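Local coordinates for 33 kDa chaperonin (Thermotoga maritima, PDB 1VQ0), which probably acts as a redox-regulated molecular chaperone that protects thermally unfolding and oxidatively damaged proteins from irreversible aggregation, at residues M199-I204 with R225-E229; I179-F183 with I210-Q215; F20-V24 with T191-K196. All coordinates share one frame; numbering follows the deposited sequence.

In the fold
From the N terminus, the chain first makes the hairpin of strands 13-19 and 24-30, whose turn supplies residues 20-24 of interaction 3. Strand 176-187 later gives 179-183 to interaction 2, and 191-196 then returns to the turn, so that interaction 3 closes a very long loop of 166 residues. Helix 194-205 serves both interaction 3 and interaction 1. Residues 210-215 close interaction 2 over 26 residues, and 225-229 close interaction 1 over 20. Interactions 1 and 2 cross, as do 2 and 3, whereas 3 closes before 1 opens. Together they tie helices 194-205, 210-213 and 219-227 to the large sheet and its hairpin, with Phe20 and Phe183 touching interaction 1.

Interaction 1: residues M199-I204 with R225-E229; sequences MIEKNI and RIFGE
Ile204 and Ile226 form the apolar centre, with CG1 of Ile204 3.9 Å from CG2 of Ile226 where helices 194-205 and 219-227 meet. Ile200 extends this patch: its CD1 lies 4.1 Å from Phe227 CE1. Phe183 and Val185 of strand 176-187 lie beneath, so both helices share the sheet as a floor.

Outward, Met199 has CG anti to its backbone N (chi1 -180°), then bends twice, bringing CE to 3.2 Å from Phe227 O. Gly228, with positive phi, leaves the helix here, and a side chain on it would come tight against the Met199 sulfur.

At the polar edge Asn203 ND2 donates to Ile226 O over 2.9 Å, with an N-H...O angle of 160°. The acceptor lies in the amide plane of Asn203, yet the donor stands above the carbonyl plane of Ile226. Replacing Asn203 by an alanine would probably leave this carbonyl without its cross-helix donor and open a gap beside Gly228.

A side-chain amide thus reaches a main-chain carbonyl in the last turn of helix 219-227, adding one directional bond to a contact otherwise made largely by isoleucine, methionine and phenylalanine.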
loop_
_atom_site.group_PDB
_atom_site.type_symbol
_atom_site.label_atom_id
_atom_site.label_comp_id
_atom_site.label_asym_id
_atom_site.label_seq_id
_atom_site.Cartn_x
_atom_site.Cartn_y
_atom_site.Cartn_z
ATOM N N MET A 199 -22.034 -19.472 14.147
ATOM C CA MET A 199 -23.019 -20.126 13.277
ATOM C C MET A 199 -22.793 -19.812 11.798
ATOM O O MET A 199 -22.846 -20.709 10.953
ATOM C CB MET A 199 -24.416 -19.671 13.679
ATOM C CG MET A 199 -25.539 -20.269 12.864
ATOM S SD MET A 199 -26.852 -19.101 12.630
ATOM C CE MET A 199 -26.059 -17.995 11.556
ATOM N N ILE A 200 -22.567 -18.535 11.497
ATOM C CA ILE A 200 -22.178 -18.093 10.158
ATOM C C ILE A 200 -20.931 -18.850 9.669
ATOM O O ILE A 200 -20.954 -19.467 8.618
ATOM C CB ILE A 200 -21.927 -16.562 10.150
ATOM C CG1 ILE A 200 -23.241 -15.804 10.337
ATOM C CG2 ILE A 200 -21.298 -16.130 8.857
ATOM C CD1 ILE A 200 -23.044 -14.304 10.459
ATOM N N GLU A 201 -19.858 -18.778 10.449
ATOM C CA GLU A 201 -18.623 -19.518 10.193
ATOM C C GLU A 201 -18.903 -20.987 9.888
ATOM O O GLU A 201 -18.445 -21.510 8.884
ATOM C CB GLU A 201 -17.700 -19.458 11.415
ATOM C CG GLU A 201 -16.643 -18.359 11.421
ATOM C CD GLU A 201 -15.904 -18.220 12.777
ATOM O OE1 GLU A 201 -16.052 -19.095 13.686
ATOM O OE2 GLU A 201 -15.180 -17.212 12.940
ATOM N N LYS A 202 -19.653 -21.645 10.775
ATOM C CA LYS A 202 -19.957 -23.076 10.641
ATOM C C LYS A 202 -20.751 -23.400 9.388
ATOM O O LYS A 202 -20.445 -24.366 8.693
ATOM C CB LYS A 202 -20.714 -23.594 11.872
ATOM C CG LYS A 202 -20.835 -25.142 11.900
ATOM C CD LYS A 202 -21.499 -25.685 13.146
ATOM C CE LYS A 202 -21.604 -27.226 13.090
ATOM N NZ LYS A 202 -22.117 -27.876 14.370
ATOM N N ASN A 203 -21.785 -22.594 9.138
ATOM C CA ASN A 203 -22.630 -22.709 7.957
ATOM C C ASN A 203 -21.856 -22.532 6.638
ATOM O O ASN A 203 -22.040 -23.304 5.699
ATOM C CB ASN A 203 -23.806 -21.701 8.033
ATOM C CG ASN A 203 -24.840 -22.075 9.110
ATOM O OD1 ASN A 203 -24.764 -23.147 9.690
ATOM N ND2 ASN A 203 -25.799 -21.176 9.377
ATOM N N ILE A 204 -20.983 -21.540 6.565
ATOM C CA ILE A 204 -20.172 -21.356 5.362
ATOM C C ILE A 204 -19.177 -22.528 5.174
ATOM O O ILE A 204 -19.043 -23.089 4.075
ATOM C CB ILE A 204 -19.409 -20.016 5.402
ATOM C CG1 ILE A 204 -20.375 -18.847 5.316
ATOM C CG2 ILE A 204 -18.342 -19.933 4.240
ATOM C CD1 ILE A 204 -19.718 -17.461 5.625
ATOM N N ARG A 225 -29.031 -20.828 3.760
ATOM C CA ARG A 225 -28.051 -21.757 4.317
ATOM C C ARG A 225 -26.942 -21.092 5.130
ATOM O O ARG A 225 -26.644 -21.570 6.225
ATOM C CB ARG A 225 -27.431 -22.588 3.209
ATOM C CG ARG A 225 -28.423 -23.447 2.443
ATOM C CD ARG A 225 -27.932 -24.821 2.194
ATOM N NE ARG A 225 -27.957 -25.157 0.779
ATOM C CZ ARG A 225 -27.151 -26.054 0.225
ATOM N NH1 ARG A 225 -26.245 -26.702 0.969
ATOM N NH2 ARG A 225 -27.239 -26.312 -1.077
ATOM N N ILE A 226 -26.325 -20.018 4.613
ATOM C CA ILE A 226 -25.355 -19.261 5.425
ATOM C C ILE A 226 -25.898 -18.706 6.780
ATOM O O ILE A 226 -25.241 -18.836 7.825
ATOM C CB ILE A 226 -24.739 -18.116 4.614
ATOM C CG1 ILE A 226 -23.841 -18.682 3.490
ATOM C CG2 ILE A 226 -23.896 -17.223 5.524
ATOM C CD1 ILE A 226 -23.495 -17.725 2.380
ATOM N N PHE A 227 -27.065 -18.068 6.758
ATOM C CA PHE A 227 -27.507 -17.283 7.900
ATOM C C PHE A 227 -28.398 -18.036 8.834
ATOM O O PHE A 227 -28.790 -17.495 9.873
ATOM C CB PHE A 227 -28.184 -16.000 7.417
ATOM C CG PHE A 227 -27.224 -15.043 6.852
ATOM C CD1 PHE A 227 -26.340 -14.369 7.690
ATOM C CD2 PHE A 227 -27.092 -14.895 5.471
ATOM C CE1 PHE A 227 -25.393 -13.520 7.170
ATOM C CE2 PHE A 227 -26.174 -14.030 4.942
ATOM C CZ PHE A 227 -25.308 -13.343 5.784
ATOM N N GLY A 228 -28.738 -19.274 8.464
ATOM C CA GLY A 228 -29.593 -20.144 9.322
ATOM C C GLY A 228 -31.076 -19.856 9.225
ATOM O O GLY A 228 -31.848 -20.647 9.646
ATOM N N GLU A 229 -31.431 -18.712 8.649
ATOM C CA GLU A 229 -32.783 -18.294 8.316
ATOM C C GLU A 229 -32.742 -17.611 6.935
ATOM O O GLU A 229 -31.667 -17.278 6.446
ATOM C CB GLU A 229 -33.287 -17.308 9.367
ATOM C CG GLU A 229 -32.583 -15.962 9.333
ATOM C CD GLU A 229 -32.381 -15.343 10.698
ATOM O OE1 GLU A 229 -31.447 -15.785 11.419
ATOM O OE2 GLU A 229 -33.146 -14.409 11.018
#

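Interaction 2: residues I179-F183 with I210-Q215; sequences IAGGF and ISKLFQ
The Phe214 ring meets the strand through CE2, which lies 3.5 Å from Gly182 N and 3.7 Å from Gly181 CA, both approached obliquely. One face of this ring is covered from within its own segment by Ile210 CG2, 3.9 Å above the plane and over the centre. Phe183 CG sits between its backbone N and carbonyl carbon (chi1 59°), which brings the ring to the helix: its edge meets Leu213 CD2, while Ile210 CD1 comes obliquely to within 3.7 Å of Phe183 CE2.

The absence of a side chain at Gly181 makes the close approach possible, since a CB there would point toward the helix and collide with the Phe214 ring. Phe214 CE2 and Ile210 CD1 pack on the backbone of Gly182. The two branches of Ile210 divide the work: CG2 touches both the Phe214 ring and, at 3.4 Å, Gly181 O, from directions about a right angle apart, and CD1 reaches on to Phe183.

At the other end, Ile179 CD1 packs 3.3 Å from Gln215 CG, the two side chains crossing at about a right angle. The Gln215 amide turns back on its own segment, where NE2 donates to Ser211 O over 2.7 Å in a nearly straight bond (171°). This bond fixes the amide and leaves the aliphatic CG for Ile179.

Segment 179-183 is hydrogen-bonded between strands 164-173 and 24-30 of the large sheet. Segment 210-215 packs over it, with Phe214 reaching Ile28 and Arg30, and Leu213 touching Val222 and Arg225 of helix 219-227.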
loop_
_atom_site.group_PDB
_atom_site.type_symbol
_atom_site.label_atom_id
_atom_site.label_comp_id
_atom_site.label_asym_id
_atom_site.label_seq_id
_atom_site.Cartn_x
_atom_site.Cartn_y
_atom_site.Cartn_z
ATOM N N ILE A 179 -19.903 -21.840 -15.028
ATOM C CA ILE A 179 -20.236 -21.187 -13.762
ATOM C C ILE A 179 -19.072 -20.257 -13.462
ATOM O O ILE A 179 -17.950 -20.650 -13.612
ATOM C CB ILE A 179 -20.329 -22.258 -12.651
ATOM C CG1 ILE A 179 -21.526 -23.175 -12.916
ATOM C CG2 ILE A 179 -20.300 -21.605 -11.275
ATOM C CD1 ILE A 179 -21.811 -24.160 -11.816
ATOM N N ALA A 180 -19.383 -19.042 -13.042
ATOM C CA ALA A 180 -18.451 -18.065 -12.559
ATOM C C ALA A 180 -19.226 -17.220 -11.520
ATOM O O ALA A 180 -19.937 -16.259 -11.858
ATOM C CB ALA A 180 -17.977 -17.211 -13.686
ATOM N N GLY A 181 -19.137 -17.635 -10.262
ATOM C CA GLY A 181 -19.901 -17.015 -9.208
ATOM C C GLY A 181 -19.260 -17.111 -7.855
ATOM O O GLY A 181 -18.205 -17.711 -7.676
ATOM N N GLY A 182 -19.881 -16.445 -6.892
ATOM C CA GLY A 182 -19.417 -16.589 -5.530
ATOM C C GLY A 182 -20.155 -15.725 -4.555
ATOM O O GLY A 182 -21.124 -15.040 -4.901
ATOM N N PHE A 183 -19.714 -15.769 -3.313
ATOM C CA PHE A 183 -20.311 -14.863 -2.326
ATOM C C PHE A 183 -19.270 -14.309 -1.398
ATOM O O PHE A 183 -18.150 -14.847 -1.312
ATOM C CB PHE A 183 -21.413 -15.566 -1.528
ATOM C CG PHE A 183 -20.950 -16.782 -0.786
ATOM C CD1 PHE A 183 -20.272 -16.668 0.423
ATOM C CD2 PHE A 183 -21.245 -18.060 -1.289
ATOM C CE1 PHE A 183 -19.856 -17.823 1.102
ATOM C CE2 PHE A 183 -20.815 -19.189 -0.665
ATOM C CZ PHE A 183 -20.132 -19.086 0.562
ATOM N N ILE A 210 -18.228 -23.629 -4.834
ATOM C CA ILE A 210 -19.193 -22.870 -5.654
ATOM C C ILE A 210 -19.661 -23.679 -6.905
ATOM O O ILE A 210 -20.875 -23.752 -7.194
ATOM C CB ILE A 210 -18.585 -21.467 -6.052
ATOM C CG1 ILE A 210 -18.487 -20.473 -4.845
ATOM C CG2 ILE A 210 -19.277 -20.879 -7.278
ATOM C CD1 ILE A 210 -19.757 -20.120 -4.035
ATOM N N SER A 211 -18.684 -24.291 -7.591
ATOM C CA SER A 211 -18.889 -25.133 -8.806
ATOM C C SER A 211 -19.949 -26.173 -8.613
ATOM O O SER A 211 -20.771 -26.398 -9.493
ATOM C CB SER A 211 -17.586 -25.852 -9.215
ATOM O OG SER A 211 -16.507 -24.915 -9.305
ATOM N N LYS A 212 -19.925 -26.785 -7.444
ATOM C CA LYS A 212 -20.962 -27.712 -7.048
ATOM C C LYS A 212 -22.253 -26.991 -6.518
ATOM O O LYS A 212 -23.350 -27.252 -7.022
ATOM C CB LYS A 212 -20.390 -28.713 -6.044
ATOM C CG LYS A 212 -21.353 -29.793 -5.707
ATOM C CD LYS A 212 -20.796 -30.723 -4.631
ATOM C CE LYS A 212 -21.867 -31.701 -4.116
ATOM N NZ LYS A 212 -21.746 -31.831 -2.627
ATOM N N LEU A 213 -22.105 -26.084 -5.539
ATOM C CA LEU A 213 -23.245 -25.421 -4.871
ATOM C C LEU A 213 -24.164 -24.652 -5.865
ATOM O O LEU A 213 -25.395 -24.681 -5.780
ATOM C CB LEU A 213 -22.703 -24.469 -3.774
ATOM C CG LEU A 213 -23.679 -23.596 -2.962
ATOM C CD1 LEU A 213 -24.685 -24.484 -2.234
ATOM C CD2 LEU A 213 -22.979 -22.685 -1.991
ATOM N N PHE A 214 -23.548 -23.949 -6.803
ATOM C CA PHE A 214 -24.310 -23.114 -7.735
ATOM C C PHE A 214 -25.068 -23.934 -8.792
ATOM O O PHE A 214 -26.019 -23.415 -9.396
ATOM C CB PHE A 214 -23.400 -22.054 -8.377
ATOM C CG PHE A 214 -23.200 -20.840 -7.539
ATOM C CD1 PHE A 214 -23.278 -20.901 -6.142
ATOM C CD2 PHE A 214 -22.938 -19.601 -8.142
ATOM C CE1 PHE A 214 -23.101 -19.739 -5.345
ATOM C CE2 PHE A 214 -22.731 -18.435 -7.344
ATOM C CZ PHE A 214 -22.815 -18.505 -5.952
ATOM N N GLN A 215 -24.676 -25.202 -9.000
ATOM C CA GLN A 215 -25.505 -26.168 -9.773
ATOM C C GLN A 215 -26.729 -26.715 -9.001
ATOM O O GLN A 215 -27.612 -27.329 -9.581
ATOM C CB GLN A 215 -24.637 -27.331 -10.282
ATOM C CG GLN A 215 -23.689 -26.875 -11.376
ATOM C CD GLN A 215 -22.791 -27.979 -11.917
ATOM O OE1 GLN A 215 -23.181 -28.662 -12.849
ATOM N NE2 GLN A 215 -21.581 -28.146 -11.339
#

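Interaction 3: residues F20-V24 with T191-K196; sequences FDHKV and TLEQEK
Lys23 stretches an extended side chain across Thr191, the two crossing at about a right angle, and its NZ donates to Thr191 OG1 in a weak hydrogen bond of 3.4 Å. The threonine hydroxyl has its stronger partner in Asp189, through OD1. Glu193, at the N-cap position of helix 194-205, brings OE1 to 4.0 Å from Lys23 NZ; the charges are opposite, but this separation is beyond a salt bridge. Neither Thr191 nor Glu193 therefore grips the ammonium group firmly, although the Lys23 side chain also packs on Asp189, the residue that holds the Thr191 hydroxyl.

Backbone bonds are more definite. Residues 20-23 form a type I' beta turn closed by Lys23 N to Phe20 O at 3.1 Å, and the main chain of Lys23 also bonds to Ile188 and Asp189. Lys23 and Val24 form a classic beta bulge opposite Met19, where the hairpin returns.

Beneath the polar atoms, Leu192 points into the turn. With CG anti to the backbone N (chi1 176°), its CD2 meets Val24 CG2 at 3.6 Å, while CD1 lies against both Phe20 CB and Lys23 CB, and Lys23 CD reaches the Leu192 backbone N. Lys196 bends at chi2 and lays its CD over one face of the Phe20 ring, 4.0 Å from the centroid, as a CH-pi contact.

Two lysines therefore contribute mainly through their methylene chains, one against Leu192 and one over a ring. The hairpin turn is held to the start of helix 194-205 chiefly by apolar contact, while the weak Lys23-Thr191 bond and the nearby Glu193 charge probably add modest attraction.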
loop_
_atom_site.group_PDB
_atom_site.type_symbol
_atom_site.label_atom_id
_atom_site.label_comp_id
_atom_site.label_asym_id
_atom_site.label_seq_id
_atom_site.Cartn_x
_atom_site.Cartn_y
_atom_site.Cartn_z
ATOM N N PHE A 20 -28.802 -9.023 10.628
ATOM C CA PHE A 20 -28.625 -8.869 12.090
ATOM C C PHE A 20 -28.337 -7.430 12.461
ATOM O O PHE A 20 -27.217 -7.094 12.829
ATOM C CB PHE A 20 -27.536 -9.805 12.621
ATOM C CG PHE A 20 -27.689 -11.231 12.154
ATOM C CD1 PHE A 20 -28.920 -11.873 12.244
ATOM C CD2 PHE A 20 -26.630 -11.909 11.549
ATOM C CE1 PHE A 20 -29.082 -13.171 11.808
ATOM C CE2 PHE A 20 -26.786 -13.214 11.091
ATOM C CZ PHE A 20 -28.025 -13.854 11.237
ATOM N N ASP A 21 -29.383 -6.603 12.324
ATOM C CA ASP A 21 -29.362 -5.150 12.567
ATOM C C ASP A 21 -28.178 -4.502 11.918
ATOM O O ASP A 21 -27.477 -3.737 12.571
ATOM C CB ASP A 21 -29.367 -4.805 14.083
ATOM C CG ASP A 21 -30.544 -5.393 14.818
ATOM O OD1 ASP A 21 -31.686 -5.251 14.325
ATOM O OD2 ASP A 21 -30.417 -6.013 15.905
ATOM N N HIS A 22 -27.948 -4.849 10.647
ATOM C CA HIS A 22 -26.915 -4.220 9.821
ATOM C C HIS A 22 -25.482 -4.445 10.277
ATOM O O HIS A 22 -24.584 -3.716 9.849
ATOM C CB HIS A 22 -27.172 -2.706 9.678
ATOM C CG HIS A 22 -28.442 -2.393 8.970
ATOM N ND1 HIS A 22 -29.623 -2.141 9.643
ATOM C CD2 HIS A 22 -28.734 -2.321 7.653
ATOM C CE1 HIS A 22 -30.584 -1.927 8.769
ATOM N NE2 HIS A 22 -30.073 -2.033 7.555
ATOM N N LYS A 23 -25.248 -5.439 11.132
ATOM C CA LYS A 23 -23.874 -5.759 11.593
ATOM C C LYS A 23 -23.105 -6.639 10.622
ATOM O O LYS A 23 -21.884 -6.717 10.698
ATOM C CB LYS A 23 -23.929 -6.394 12.983
ATOM C CG LYS A 23 -24.529 -5.439 13.989
ATOM C CD LYS A 23 -24.126 -5.727 15.423
ATOM C CE LYS A 23 -24.931 -4.889 16.378
ATOM N NZ LYS A 23 -24.914 -5.626 17.688
ATOM N N VAL A 24 -23.831 -7.318 9.723
ATOM C CA VAL A 24 -23.231 -8.147 8.670
ATOM C C VAL A 24 -23.809 -7.706 7.330
ATOM O O VAL A 24 -24.981 -7.391 7.225
ATOM C CB VAL A 24 -23.544 -9.667 8.848
ATOM C CG1 VAL A 24 -22.773 -10.566 7.798
ATOM C CG2 VAL A 24 -23.271 -10.146 10.279
ATOM N N THR A 191 -19.250 -5.795 17.220
ATOM C CA THR A 191 -20.044 -6.096 18.419
ATOM C C THR A 191 -21.089 -7.214 18.204
ATOM O O THR A 191 -21.778 -7.609 19.144
ATOM C CB THR A 191 -20.725 -4.820 19.051
ATOM O OG1 THR A 191 -21.801 -4.312 18.230
ATOM C CG2 THR A 191 -19.717 -3.686 19.193
ATOM N N LEU A 192 -21.194 -7.729 16.987
ATOM C CA LEU A 192 -22.083 -8.845 16.669
ATOM C C LEU A 192 -21.869 -10.068 17.575
ATOM O O LEU A 192 -20.768 -10.610 17.659
ATOM C CB LEU A 192 -21.865 -9.267 15.205
ATOM C CG LEU A 192 -22.675 -10.500 14.761
ATOM C CD1 LEU A 192 -24.101 -10.124 14.533
ATOM C CD2 LEU A 192 -22.122 -11.177 13.494
ATOM N N GLU A 193 -22.950 -10.550 18.188
ATOM C CA GLU A 193 -22.917 -11.703 19.105
ATOM C C GLU A 193 -22.091 -12.877 18.568
ATOM O O GLU A 193 -22.235 -13.232 17.396
ATOM C CB GLU A 193 -24.345 -12.168 19.410
ATOM C CG GLU A 193 -25.075 -11.296 20.410
ATOM C CD GLU A 193 -25.622 -9.998 19.813
ATOM O OE1 GLU A 193 -25.184 -9.540 18.689
ATOM O OE2 GLU A 193 -26.516 -9.425 20.489
ATOM N N GLN A 194 -21.246 -13.449 19.441
ATOM C CA GLN A 194 -20.271 -14.510 19.082
ATOM C C GLN A 194 -20.917 -15.778 18.535
ATOM O O GLN A 194 -20.322 -16.458 17.678
ATOM C CB GLN A 194 -19.342 -14.888 20.261
ATOM C CG GLN A 194 -18.006 -14.169 20.277
ATOM C CD GLN A 194 -17.126 -14.531 19.083
ATOM O OE1 GLN A 194 -16.762 -15.706 18.906
ATOM N NE2 GLN A 194 -16.784 -13.525 18.255
ATOM N N GLU A 195 -22.127 -16.071 19.008
ATOM C CA GLU A 195 -22.922 -17.202 18.512
ATOM C C GLU A 195 -23.427 -17.029 17.063
ATOM O O GLU A 195 -23.471 -18.010 16.312
ATOM C CB GLU A 195 -24.105 -17.506 19.473
ATOM N N LYS A 196 -23.814 -15.806 16.676
ATOM C CA LYS A 196 -24.078 -15.518 15.258
ATOM C C LYS A 196 -22.767 -15.672 14.446
ATOM O O LYS A 196 -22.782 -16.274 13.378
ATOM C CB LYS A 196 -24.699 -14.124 15.026
ATOM C CG LYS A 196 -26.173 -13.995 15.390
ATOM C CD LYS A 196 -27.034 -15.078 14.692
ATOM C CE LYS A 196 -28.501 -15.111 15.195
ATOM N NZ LYS A 196 -29.150 -16.481 15.039
#